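Local structure of L-arabinose ABC transporter, periplasmic L-arabinose-binding protein (Burkholderia thailandensis, 4KZK) at residues A[215-220]-A[247-252]; A[222-227]-A[251-256]; A[82-87]-A[109-114]. The protein binds sugars in the periplasm, here a beta-D-galactopyranose, and probably delivers L-arabinose and related sugars to an ABC transporter for uptake. All blocks are in the same frame, centred on the assembly; numbering follows the deposited sequence. Where two conformers were deposited one is given.

Contact 1. Residues A[215-220]-A[247-252]; sequences GAFNAA and VRAGEG
F217 lays one side of its ring against A249, with F217 CD1 3.6 Å from the A249 backbone N and 3.9 Å from the A249 methyl CB. The A249 N comes at the CD1/CE1 side of the ring on a slant. R248 comes in differently: its CB lies at the ring edge, near the ring plane, 3.9 Å from F217 CD1. The phenyl group reaches over because CG of F217 is anti to the backbone N (chi1 180°), which brings the end of the side chain closer to helix 240-252 than its base. One turn further on, A220 and A249 meet methyl to methyl, CB to CB at 3.7 Å, where both side chains point across the interface.

The two short segments run 42° apart in direction, with axes 8.4 Å apart at their closest. They belong to neighbouring helices of the type I periplasmic binding protein fold. Helix 213-226 leads into strand 233-236 and helix 240-252 follows it, and A220 also packs on L172 of strand 170-175 in the sheet beneath. N221, next along helix 213-226, also touches A249.

R248 gives the contact only the root of its side chain. Bent at chi2 and chi3, it turns its guanidinium away from F217 and grips E251 of its own helix side-on. R248 NE donates to E251 OE1 at 2.8 Å and R248 NH1 to E251 OE2 at 3.0 Å, both bonds nearly straight and close to the guanidinium plane. The carboxylate is tilted against that plane, with OE1 met from above its own plane and OE2 on its syn side. NH2 makes a second salt bridge, to E274.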
ATOM      1  N   GLY A 215      -0.126 -14.503   0.174  1.00 11.86           N
ATOM      2  CA  GLY A 215      -1.311 -14.530  -0.705  1.00 11.59           C
ATOM      3  C   GLY A 215      -0.973 -14.373  -2.180  1.00 11.44           C
ATOM      4  O   GLY A 215      -1.517 -15.066  -3.048  1.00 11.80           O
ATOM      5  N   ALA A 216      -0.069 -13.444  -2.462  1.00 10.95           N
ATOM      6  CA  ALA A 216       0.382 -13.203  -3.812  1.00 10.48           C
ATOM      7  C   ALA A 216       1.167 -14.380  -4.378  1.00 10.79           C
ATOM      8  O   ALA A 216       0.994 -14.703  -5.534  1.00 10.94           O
ATOM      9  CB  ALA A 216       1.251 -11.959  -3.837  1.00 10.10           C
ATOM     10  N   PHE A 217       2.082 -14.946  -3.574  1.00 10.99           N
ATOM     11  CA  PHE A 217       2.892 -16.090  -3.983  1.00 11.82           C
ATOM     12  C   PHE A 217       1.970 -17.231  -4.423  1.00 12.53           C
ATOM     13  O   PHE A 217       2.136 -17.816  -5.497  1.00 13.02           O
ATOM     14  CB  PHE A 217       3.833 -16.505  -2.843  1.00 12.34           C
ATOM     15  CG  PHE A 217       4.703 -17.681  -3.168  1.00 13.23           C
ATOM     16  CD1 PHE A 217       5.902 -17.513  -3.837  1.00 13.24           C
ATOM     17  CD2 PHE A 217       4.334 -18.962  -2.780  1.00 14.29           C
ATOM     18  CE1 PHE A 217       6.708 -18.609  -4.127  1.00 14.07           C
ATOM     19  CE2 PHE A 217       5.118 -20.061  -3.073  1.00 14.97           C
ATOM     20  CZ  PHE A 217       6.314 -19.885  -3.749  1.00 14.98           C
ATOM     21  N   ASN A 218       0.976 -17.526  -3.595  1.00 13.14           N
ATOM     22  CA  ASN A 218       0.030 -18.594  -3.935  1.00 14.06           C
ATOM     23  C   ASN A 218      -0.826 -18.283  -5.146  1.00 14.06           C
ATOM     24  O   ASN A 218      -1.042 -19.134  -5.999  1.00 14.54           O
ATOM     25  CB  ASN A 218      -0.859 -18.944  -2.736  1.00 14.78           C
ATOM     26  CG  ASN A 218      -0.077 -19.555  -1.596  1.00 15.55           C
ATOM     27  OD1 ASN A 218       0.985 -20.142  -1.796  1.00 16.81           O
ATOM     28  ND2 ASN A 218      -0.588 -19.414  -0.407  1.00 15.85           N
ATOM     29  N   ALA A 219      -1.345 -17.070  -5.229  1.00 13.26           N
ATOM     30  CA  ALA A 219      -2.158 -16.711  -6.379  1.00 13.25           C
ATOM     31  C   ALA A 219      -1.358 -16.705  -7.675  1.00 13.40           C
ATOM     32  O   ALA A 219      -1.849 -17.114  -8.713  1.00 13.54           O
ATOM     33  CB  ALA A 219      -2.815 -15.370  -6.150  1.00 12.73           C
ATOM     34  N   ALA A 220      -0.116 -16.236  -7.622  1.00 12.95           N
ATOM     35  CA  ALA A 220       0.711 -16.182  -8.839  1.00 13.50           C
ATOM     36  C   ALA A 220       0.998 -17.583  -9.360  1.00 14.56           C
ATOM     37  O   ALA A 220       0.907 -17.821 -10.561  1.00 15.14           O
ATOM     38  CB  ALA A 220       2.002 -15.412  -8.594  1.00 13.02           C
ATOM     39  N   VAL A 247       7.008 -12.252  -8.019  1.00 10.14           N
ATOM     40  CA  VAL A 247       8.378 -12.373  -8.495  1.00 10.36           C
ATOM     41  C   VAL A 247       8.984 -13.688  -7.959  1.00 10.83           C
ATOM     42  O   VAL A 247       9.603 -14.458  -8.706  1.00 11.63           O
ATOM     43  CB  VAL A 247       9.232 -11.138  -8.123  1.00 10.00           C
ATOM     44  CG1 VAL A 247      10.721 -11.338  -8.440  1.00 10.46           C
ATOM     45  CG2 VAL A 247       8.706  -9.890  -8.844  1.00  9.52           C
ATOM     46  N   ARG A 248       8.787 -13.968  -6.670  1.00 10.79           N
ATOM     47  CA  ARG A 248       9.264 -15.222  -6.099  1.00 11.36           C
ATOM     48  C   ARG A 248       8.608 -16.433  -6.756  1.00 12.00           C
ATOM     49  O   ARG A 248       9.274 -17.435  -7.018  1.00 12.60           O
ATOM     50  CB  ARG A 248       9.003 -15.291  -4.591  1.00 11.11           C
ATOM     51  CG  ARG A 248       9.848 -14.339  -3.761  1.00 10.66           C
ATOM     52  CD  ARG A 248      11.333 -14.689  -3.773  1.00 11.16           C
ATOM     53  NE  ARG A 248      12.069 -13.896  -4.749  1.00 11.00           N
ATOM     54  CZ  ARG A 248      12.382 -12.610  -4.579  1.00 10.39           C
ATOM     55  NH1 ARG A 248      13.009 -11.947  -5.532  1.00 10.39           N
ATOM     56  NH2 ARG A 248      12.047 -11.958  -3.475  1.00 10.11           N
ATOM     57  N   ALA A 249       7.303 -16.359  -6.993  1.00 12.11           N
ATOM     58  CA  ALA A 249       6.614 -17.473  -7.641  1.00 13.21           C
ATOM     59  C   ALA A 249       7.194 -17.714  -9.034  1.00 13.80           C
ATOM     60  O   ALA A 249       7.525 -18.858  -9.391  1.00 15.12           O
ATOM     61  CB  ALA A 249       5.126 -17.210  -7.694  1.00 13.00           C
ATOM     62  N   GLY A 250       7.406 -16.638  -9.795  1.00 13.62           N
ATOM     63  CA  GLY A 250       7.979 -16.761 -11.131  1.00 14.15           C
ATOM     64  C   GLY A 250       9.335 -17.427 -11.088  1.00 15.09           C
ATOM     65  O   GLY A 250       9.643 -18.295 -11.896  1.00 15.93           O
ATOM     66  N   GLU A 251      10.174 -17.009 -10.151  1.00 14.94           N
ATOM     67  CA  GLU A 251      11.505 -17.582 -10.041  1.00 16.01           C
ATOM     68  C   GLU A 251      11.452 -19.101  -9.863  1.00 17.47           C
ATOM     69  O   GLU A 251      12.247 -19.851 -10.477  1.00 18.81           O
ATOM     70  CB  GLU A 251      12.277 -16.929  -8.897  1.00 15.37           C
ATOM     71  CG  GLU A 251      12.659 -15.478  -9.176  1.00 14.58           C
ATOM     72  CD  GLU A 251      13.108 -14.745  -7.929  1.00 14.22           C
ATOM     73  OE1 GLU A 251      13.103 -15.359  -6.841  1.00 14.70           O
ATOM     74  OE2 GLU A 251      13.470 -13.565  -8.038  1.00 13.23           O
ATOM     75  N   GLY A 252      10.507 -19.558  -9.044  1.00 18.08           N
ATOM     76  CA  GLY A 252      10.303 -20.986  -8.806  1.00 19.95           C
ATOM     77  C   GLY A 252       9.881 -21.767 -10.043  1.00 21.55           C
ATOM     78  O   GLY A 252      10.031 -22.982 -10.084  1.00 22.60           O
TER

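Contact 2. Residues A[222-227]-A[251-256]; sequences IAFTKH and EGRGIG
R253 stretches back from the end of helix 240-252 to F224 and T225. Its CB points at helix 213-226, and CB and CG carry the chain across. CD then comes up beside F224, though its exact placing there is doubtful. A bend at chi3 (82°) lays the guanidinium over the backbone of the opposite helix, with the T225 N above the centre of one face. The plane of the group is turned 44° from that of the phenyl ring. At the tip R253 NH1 comes within 2.9 Å of T225 OG1, a hydroxyl that is hydrogen-bonded to N221 O, while R253 NH2 makes a weak hydrogen bond to N221 OD1.

I255 reaches the same phenyl ring by a CH-pi contact: its CD1 stands over one face, 3.8 Å from the F224 ring centroid and 20° off the normal. W233 meets this ring edge-to-face. I255 is brought into place by the Schellman motif that ends helix 240-252, with G254 at positive phi as the C-prime residue.

The contact is therefore of two kinds. On one face of the buried F224 ring it is apolar, made by I255 CD1. Toward the surface it is polar: the guanidinium lies flat on the helix backbone with its tip beside T225 OG1 and weakly bonded to N221 OD1, and these neutral oxygens probably help to hold the charge at this end.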
ATOM      1  N   ILE A 222      -0.767 -20.257  -9.053  1.00 17.53           N
ATOM      2  CA  ILE A 222      -1.970 -20.771  -9.704  1.00 18.17           C
ATOM      3  C   ILE A 222      -2.075 -20.237 -11.135  1.00 18.75           C
ATOM      4  O   ILE A 222      -2.379 -20.981 -12.070  1.00 19.69           O
ATOM      5  CB  ILE A 222      -3.252 -20.444  -8.902  1.00 18.30           C
ATOM      6  CG1 ILE A 222      -3.278 -21.277  -7.618  1.00 18.73           C
ATOM      7  CG2 ILE A 222      -4.509 -20.700  -9.742  1.00 18.72           C
ATOM      8  CD1 ILE A 222      -4.381 -20.925  -6.642  1.00 18.92           C
ATOM      9  N   ALA A 223      -1.799 -18.952 -11.306  1.00 17.71           N
ATOM     10  CA  ALA A 223      -1.889 -18.320 -12.616  1.00 18.05           C
ATOM     11  C   ALA A 223      -0.815 -18.821 -13.579  1.00 18.67           C
ATOM     12  O   ALA A 223      -1.093 -19.067 -14.759  1.00 19.30           O
ATOM     13  CB  ALA A 223      -1.781 -16.808 -12.469  1.00 17.34           C
ATOM     14  N   PHE A 224       0.426 -18.928 -13.099  1.00 18.74           N
ATOM     15  CA  PHE A 224       1.512 -19.403 -13.970  1.00 19.80           C
ATOM     16  C   PHE A 224       1.233 -20.808 -14.466  1.00 21.22           C
ATOM     17  O   PHE A 224       1.479 -21.124 -15.634  1.00 21.48           O
ATOM     18  CB  PHE A 224       2.857 -19.379 -13.252  1.00 19.61           C
ATOM     19  CG  PHE A 224       3.380 -18.001 -12.962  1.00 18.40           C
ATOM     20  CD1 PHE A 224       3.367 -17.014 -13.943  1.00 18.29           C
ATOM     21  CD2 PHE A 224       3.923 -17.688 -11.710  1.00 18.08           C
ATOM     22  CE1 PHE A 224       3.849 -15.745 -13.686  1.00 17.71           C
ATOM     23  CE2 PHE A 224       4.414 -16.407 -11.453  1.00 17.44           C
ATOM     24  CZ  PHE A 224       4.378 -15.439 -12.449  1.00 17.70           C
ATOM     25  N   THR A 225       0.717 -21.661 -13.597  1.00 22.05           N
ATOM     26  CA  THR A 225       0.368 -23.020 -14.015  1.00 23.34           C
ATOM     27  C   THR A 225      -0.642 -23.054 -15.164  1.00 24.34           C
ATOM     28  O   THR A 225      -0.508 -23.877 -16.070  1.00 24.84           O
ATOM     29  CB  THR A 225      -0.178 -23.839 -12.836  1.00 23.79           C
ATOM     30  OG1 THR A 225       0.815 -23.877 -11.814  1.00 23.77           O
ATOM     31  CG2 THR A 225      -0.509 -25.275 -13.247  1.00 25.00           C
ATOM     32  N   LYS A 226      -1.651 -22.186 -15.127  1.00 24.28           N
ATOM     33  CA  LYS A 226      -2.652 -22.146 -16.204  1.00 25.37           C
ATOM     34  C   LYS A 226      -2.184 -21.488 -17.489  1.00 25.23           C
ATOM     35  O   LYS A 226      -2.766 -21.733 -18.538  1.00 25.77           O
ATOM     36  CB  LYS A 226      -3.911 -21.411 -15.753  1.00 26.28           C
ATOM     37  CG  LYS A 226      -4.580 -22.073 -14.578  1.00 27.95           C
ATOM     38  CD  LYS A 226      -6.002 -21.577 -14.356  1.00 29.58           C
ATOM     39  CE  LYS A 226      -6.517 -22.100 -13.025  1.00 30.78           C
ATOM     40  NZ  LYS A 226      -7.796 -21.468 -12.593  1.00 31.77           N
ATOM     41  N   HIS A 227      -1.165 -20.635 -17.416  1.00 24.01           N
ATOM     42  CA  HIS A 227      -0.757 -19.843 -18.576  1.00 24.44           C
ATOM     43  C   HIS A 227       0.705 -20.054 -18.922  1.00 25.37           C
ATOM     44  O   HIS A 227       1.492 -19.107 -18.994  1.00 25.67           O
ATOM     45  CB  HIS A 227      -1.066 -18.369 -18.317  1.00 23.40           C
ATOM     46  CG  HIS A 227      -2.526 -18.094 -18.167  1.00 23.38           C
ATOM     47  ND1 HIS A 227      -3.356 -17.921 -19.251  1.00 23.74           N
ATOM     48  CD2 HIS A 227      -3.313 -18.002 -17.069  1.00 22.90           C
ATOM     49  CE1 HIS A 227      -4.589 -17.714 -18.827  1.00 23.81           C
ATOM     50  NE2 HIS A 227      -4.593 -17.765 -17.508  1.00 23.24           N
ATOM     51  N   GLU A 251      10.174 -17.009 -10.151  1.00 14.94           N
ATOM     52  CA  GLU A 251      11.505 -17.582 -10.041  1.00 16.01           C
ATOM     53  C   GLU A 251      11.452 -19.101  -9.863  1.00 17.47           C
ATOM     54  O   GLU A 251      12.247 -19.851 -10.477  1.00 18.81           O
ATOM     55  CB  GLU A 251      12.277 -16.929  -8.897  1.00 15.37           C
ATOM     56  CG  GLU A 251      12.659 -15.478  -9.176  1.00 14.58           C
ATOM     57  CD  GLU A 251      13.108 -14.745  -7.929  1.00 14.22           C
ATOM     58  OE1 GLU A 251      13.103 -15.359  -6.841  1.00 14.70           O
ATOM     59  OE2 GLU A 251      13.470 -13.565  -8.038  1.00 13.23           O
ATOM     60  N   GLY A 252      10.507 -19.558  -9.044  1.00 18.08           N
ATOM     61  CA  GLY A 252      10.303 -20.986  -8.806  1.00 19.95           C
ATOM     62  C   GLY A 252       9.881 -21.767 -10.043  1.00 21.55           C
ATOM     63  O   GLY A 252      10.031 -22.982 -10.084  1.00 22.60           O
ATOM     64  N   ARG A 253       9.346 -21.062 -11.041  1.00 22.56           N
ATOM     65  CA  ARG A 253       8.911 -21.662 -12.310  1.00 24.19           C
ATOM     66  C   ARG A 253       9.777 -21.331 -13.527  1.00 23.74           C
ATOM     67  O   ARG A 253       9.308 -21.449 -14.667  1.00 24.66           O
ATOM     68  CB  ARG A 253       7.524 -21.154 -12.639  1.00 25.28           C
ATOM     69  CG  ARG A 253       6.530 -21.232 -11.519  1.00 27.12           C
ATOM     70  CD  ARG A 253       5.174 -21.102 -12.143  1.00 28.71           C
ATOM     71  NE  ARG A 253       4.712 -22.373 -12.695  1.00 31.97           N
ATOM     72  CZ  ARG A 253       3.896 -23.208 -12.056  1.00 33.02           C
ATOM     73  NH1 ARG A 253       3.528 -24.339 -12.637  1.00 34.46           N
ATOM     74  NH2 ARG A 253       3.434 -22.903 -10.842  1.00 33.38           N
ATOM     75  N   GLY A 254      11.004 -20.885 -13.309  1.00 22.83           N
ATOM     76  CA  GLY A 254      11.894 -20.565 -14.412  1.00 22.79           C
ATOM     77  C   GLY A 254      11.584 -19.274 -15.142  1.00 21.89           C
ATOM     78  O   GLY A 254      12.051 -19.083 -16.257  1.00 22.80           O
ATOM     79  N   ILE A 255      10.807 -18.390 -14.520  1.00 19.94           N
ATOM     80  CA  ILE A 255      10.550 -17.050 -15.052  1.00 19.37           C
ATOM     81  C   ILE A 255      11.375 -16.080 -14.223  1.00 18.82           C
ATOM     82  O   ILE A 255      10.918 -15.583 -13.181  1.00 18.36           O
ATOM     83  CB  ILE A 255       9.068 -16.652 -14.935  1.00 18.70           C
ATOM     84  CG1 ILE A 255       8.169 -17.727 -15.549  1.00 19.23           C
ATOM     85  CG2 ILE A 255       8.823 -15.315 -15.626  1.00 18.46           C
ATOM     86  CD1 ILE A 255       6.741 -17.650 -15.070  1.00 19.07           C
ATOM     87  N   GLY A 256      12.587 -15.820 -14.695  1.00 19.41           N
ATOM     88  CA  GLY A 256      13.512 -14.948 -13.994  1.00 19.05           C
ATOM     89  C   GLY A 256      13.537 -13.540 -14.538  1.00 18.39           C
ATOM     90  O   GLY A 256      12.664 -13.137 -15.298  1.00 17.95           O
TER

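Contact 3. Residues A[82-87]-A[109-114]; sequences TALDSL and AAKAKR
D85 OD1 takes the ammonium of K111 and the hydroxyl of Y115 together. K111 NZ donates to D85 OD1 at 2.8 Å in a salt bridge, approaching on the syn side and 34° out of the carboxylate plane. The pairing is one-sided: D85 OD2 stays 3.9 Å from K111 NZ. D85 does not aim straight across from its backbone; its carboxylate swings over toward helix 105-114, and there the side chain crosses the lysine at about a right angle.

K111 does most of the reaching. With CG anti to the backbone N (chi1 176°), the chain runs out extended as far as CD, then bends at chi3 (-82°) and turns its tip to the carboxylate. On the way it crosses L84 at a slant. K111 CD presses on L84 CB at 3.5 Å, tighter than usual for two carbons, and lies 3.7 Å from L84 CD1. The lysine methylenes lie against L84 CB and CD1 while the ammonium goes past them. Backbones come together at L84 and A112, 7.2 Å between CA atoms.

These helices are neighbours in one lobe of a type I periplasmic binding protein. Helix 77-89 leads into strand 94-98 and helix 105-114 follows it; A83 and L87 face inward, onto I72 of strand 68-73.

Each charged tip has a second partner across the gap. Y115, just after helix 105-114, shares OD1 with the lysine, and S81 of helix 77-89 makes a weak hydrogen bond with NZ. The lysine and tyrosine would both be expected to stabilise D85 as the anion. The ion pair lies at the end of the lysine's methylene stem, which rests on L84, and one long side chain thereby ties the two helices by both kinds of force.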
ATOM      1  N   THR A  82      -9.401  -4.564  20.901  1.00 11.92           N
ATOM      2  CA  THR A  82      -8.540  -4.519  22.084  0.70 12.80           C
ATOM      3  C   THR A  82      -7.575  -3.347  22.003  1.00 12.60           C
ATOM      4  O   THR A  82      -7.230  -2.770  23.027  1.00 13.24           O
ATOM      5  CB  THR A  82      -7.818  -5.850  22.324  0.70 13.63           C
ATOM      6  OG1 THR A  82      -6.975  -6.164  21.214  0.70 14.08           O
ATOM      7  CG2 THR A  82      -8.857  -6.967  22.520  0.70 14.13           C
ATOM      8  N   ALA A  83      -7.191  -2.939  20.794  1.00 11.90           N
ATOM      9  CA  ALA A  83      -6.293  -1.786  20.669  1.00 12.27           C
ATOM     10  C   ALA A  83      -6.987  -0.518  21.156  1.00 12.81           C
ATOM     11  O   ALA A  83      -6.402   0.298  21.864  1.00 13.16           O
ATOM     12  CB  ALA A  83      -5.849  -1.612  19.228  1.00 11.54           C
ATOM     13  N   LEU A  84      -8.235  -0.340  20.773  1.00 13.46           N
ATOM     14  CA  LEU A  84      -8.980   0.836  21.185  1.00 14.56           C
ATOM     15  C   LEU A  84      -9.251   0.810  22.697  1.00 15.20           C
ATOM     16  O   LEU A  84      -9.172   1.862  23.346  1.00 15.60           O
ATOM     17  CB  LEU A  84     -10.288   0.935  20.403  1.00 15.30           C
ATOM     18  CG  LEU A  84     -10.221   0.972  18.869  1.00 16.17           C
ATOM     19  CD1 LEU A  84     -11.637   0.992  18.296  1.00 17.20           C
ATOM     20  CD2 LEU A  84      -9.351   2.106  18.350  1.00 16.82           C
ATOM     21  N   ASP A  85      -9.512  -0.375  23.261  1.00 15.24           N
ATOM     22  CA  ASP A  85      -9.658  -0.516  24.714  1.00 16.30           C
ATOM     23  C   ASP A  85      -8.374  -0.066  25.401  1.00 16.78           C
ATOM     24  O   ASP A  85      -8.411   0.641  26.421  1.00 17.30           O
ATOM     25  CB  ASP A  85      -9.918  -1.978  25.102  1.00 16.63           C
ATOM     26  CG  ASP A  85     -11.278  -2.491  24.670  1.00 16.48           C
ATOM     27  OD1 ASP A  85     -12.160  -1.704  24.260  1.00 16.57           O
ATOM     28  OD2 ASP A  85     -11.449  -3.726  24.772  1.00 17.12           O
ATOM     29  N   SER A  86      -7.231  -0.510  24.880  1.00 16.25           N
ATOM     30  CA  SER A  86      -5.939  -0.171  25.498  1.00 17.11           C
ATOM     31  C   SER A  86      -5.684   1.328  25.456  1.00 17.29           C
ATOM     32  O   SER A  86      -5.182   1.918  26.427  1.00 18.20           O
ATOM     33  CB  SER A  86      -4.772  -0.920  24.827  1.00 17.08           C
ATOM     34  OG  SER A  86      -3.560  -0.782  25.585  1.00 19.68           O
ATOM     35  N   LEU A  87      -6.005   1.939  24.318  1.00 16.09           N
ATOM     36  CA  LEU A  87      -5.838   3.372  24.148  1.00 16.51           C
ATOM     37  C   LEU A  87      -6.714   4.146  25.120  1.00 17.71           C
ATOM     38  O   LEU A  87      -6.244   5.131  25.723  1.00 18.59           O
ATOM     39  CB  LEU A  87      -6.104   3.778  22.696  1.00 15.49           C
ATOM     40  CG  LEU A  87      -5.044   3.320  21.689  1.00 14.72           C
ATOM     41  CD1 LEU A  87      -5.508   3.605  20.264  1.00 13.97           C
ATOM     42  CD2 LEU A  87      -3.710   3.988  21.970  1.00 15.40           C
ATOM     43  N   ALA A 109     -15.818   3.716  14.969  1.00 15.97           N
ATOM     44  CA  ALA A 109     -16.297   5.058  15.208  1.00 16.97           C
ATOM     45  C   ALA A 109     -17.087   5.123  16.509  1.00 17.79           C
ATOM     46  O   ALA A 109     -16.931   6.071  17.300  1.00 18.32           O
ATOM     47  CB  ALA A 109     -17.146   5.517  14.035  1.00 17.63           C
ATOM     48  N   ALA A 110     -17.934   4.128  16.731  1.00 18.21           N
ATOM     49  CA  ALA A 110     -18.761   4.114  17.933  1.00 19.01           C
ATOM     50  C   ALA A 110     -17.904   3.999  19.193  1.00 19.17           C
ATOM     51  O   ALA A 110     -18.143   4.696  20.186  1.00 20.51           O
ATOM     52  CB  ALA A 110     -19.785   2.990  17.877  1.00 19.16           C
ATOM     53  N   LYS A 111     -16.901   3.130  19.167  1.00 18.47           N
ATOM     54  CA  LYS A 111     -16.039   2.965  20.338  1.00 18.91           C
ATOM     55  C   LYS A 111     -15.190   4.203  20.596  1.00 19.42           C
ATOM     56  O   LYS A 111     -15.036   4.624  21.733  1.00 20.51           O
ATOM     57  CB  LYS A 111     -15.162   1.709  20.224  1.00 17.96           C
ATOM     58  CG  LYS A 111     -14.174   1.555  21.376  1.00 18.12           C
ATOM     59  CD  LYS A 111     -13.511   0.180  21.388  1.00 17.75           C
ATOM     60  CE  LYS A 111     -14.409  -0.847  22.052  1.00 18.16           C
ATOM     61  NZ  LYS A 111     -13.801  -2.197  22.096  1.00 17.84           N
ATOM     62  N   ALA A 112     -14.609   4.772  19.542  1.00 19.74           N
ATOM     63  CA  ALA A 112     -13.795   5.967  19.695  1.00 20.37           C
ATOM     64  C   ALA A 112     -14.617   7.082  20.344  1.00 21.76           C
ATOM     65  O   ALA A 112     -14.120   7.805  21.221  1.00 22.64           O
ATOM     66  CB  ALA A 112     -13.247   6.408  18.337  1.00 19.52           C
ATOM     67  N   LYS A 113     -15.871   7.220  19.907  1.00 22.61           N
ATOM     68  CA  LYS A 113     -16.778   8.236  20.437  1.00 24.65           C
ATOM     69  C   LYS A 113     -17.071   7.978  21.916  1.00 26.33           C
ATOM     70  O   LYS A 113     -16.994   8.890  22.732  1.00 27.73           O
ATOM     71  CB  LYS A 113     -18.080   8.269  19.627  1.00 24.99           C
ATOM     72  N   ARG A 114     -17.396   6.734  22.256  1.00 26.98           N
ATOM     73  CA  ARG A 114     -17.636   6.337  23.648  1.00 28.28           C
ATOM     74  C   ARG A 114     -16.459   6.704  24.554  1.00 28.87           C
ATOM     75  O   ARG A 114     -16.644   7.204  25.682  1.00 29.83           O
ATOM     76  CB  ARG A 114     -17.887   4.828  23.718  1.00 27.88           C
TER

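Going from the N terminus, contact 3 closes first: it brings helix 105-114 back against helix 77-89, with strand 94-98 in the loop between them. It is complete long before 215-220 begins. Contacts 1 and 2 then interlock rather than nest, since 222-227 starts inside the loop of contact 1 and finds its partner only at 251-256. Both loops carry strand 233-236, both join helix 213-226 to helix 240-252, and they share E251 and G252. F224 of contact 2 also packs on A249 and G250 of contact 1. Contact 3 lies apart, its centre about 38 Å from that of contact 1 and about 45 Å from that of contact 2.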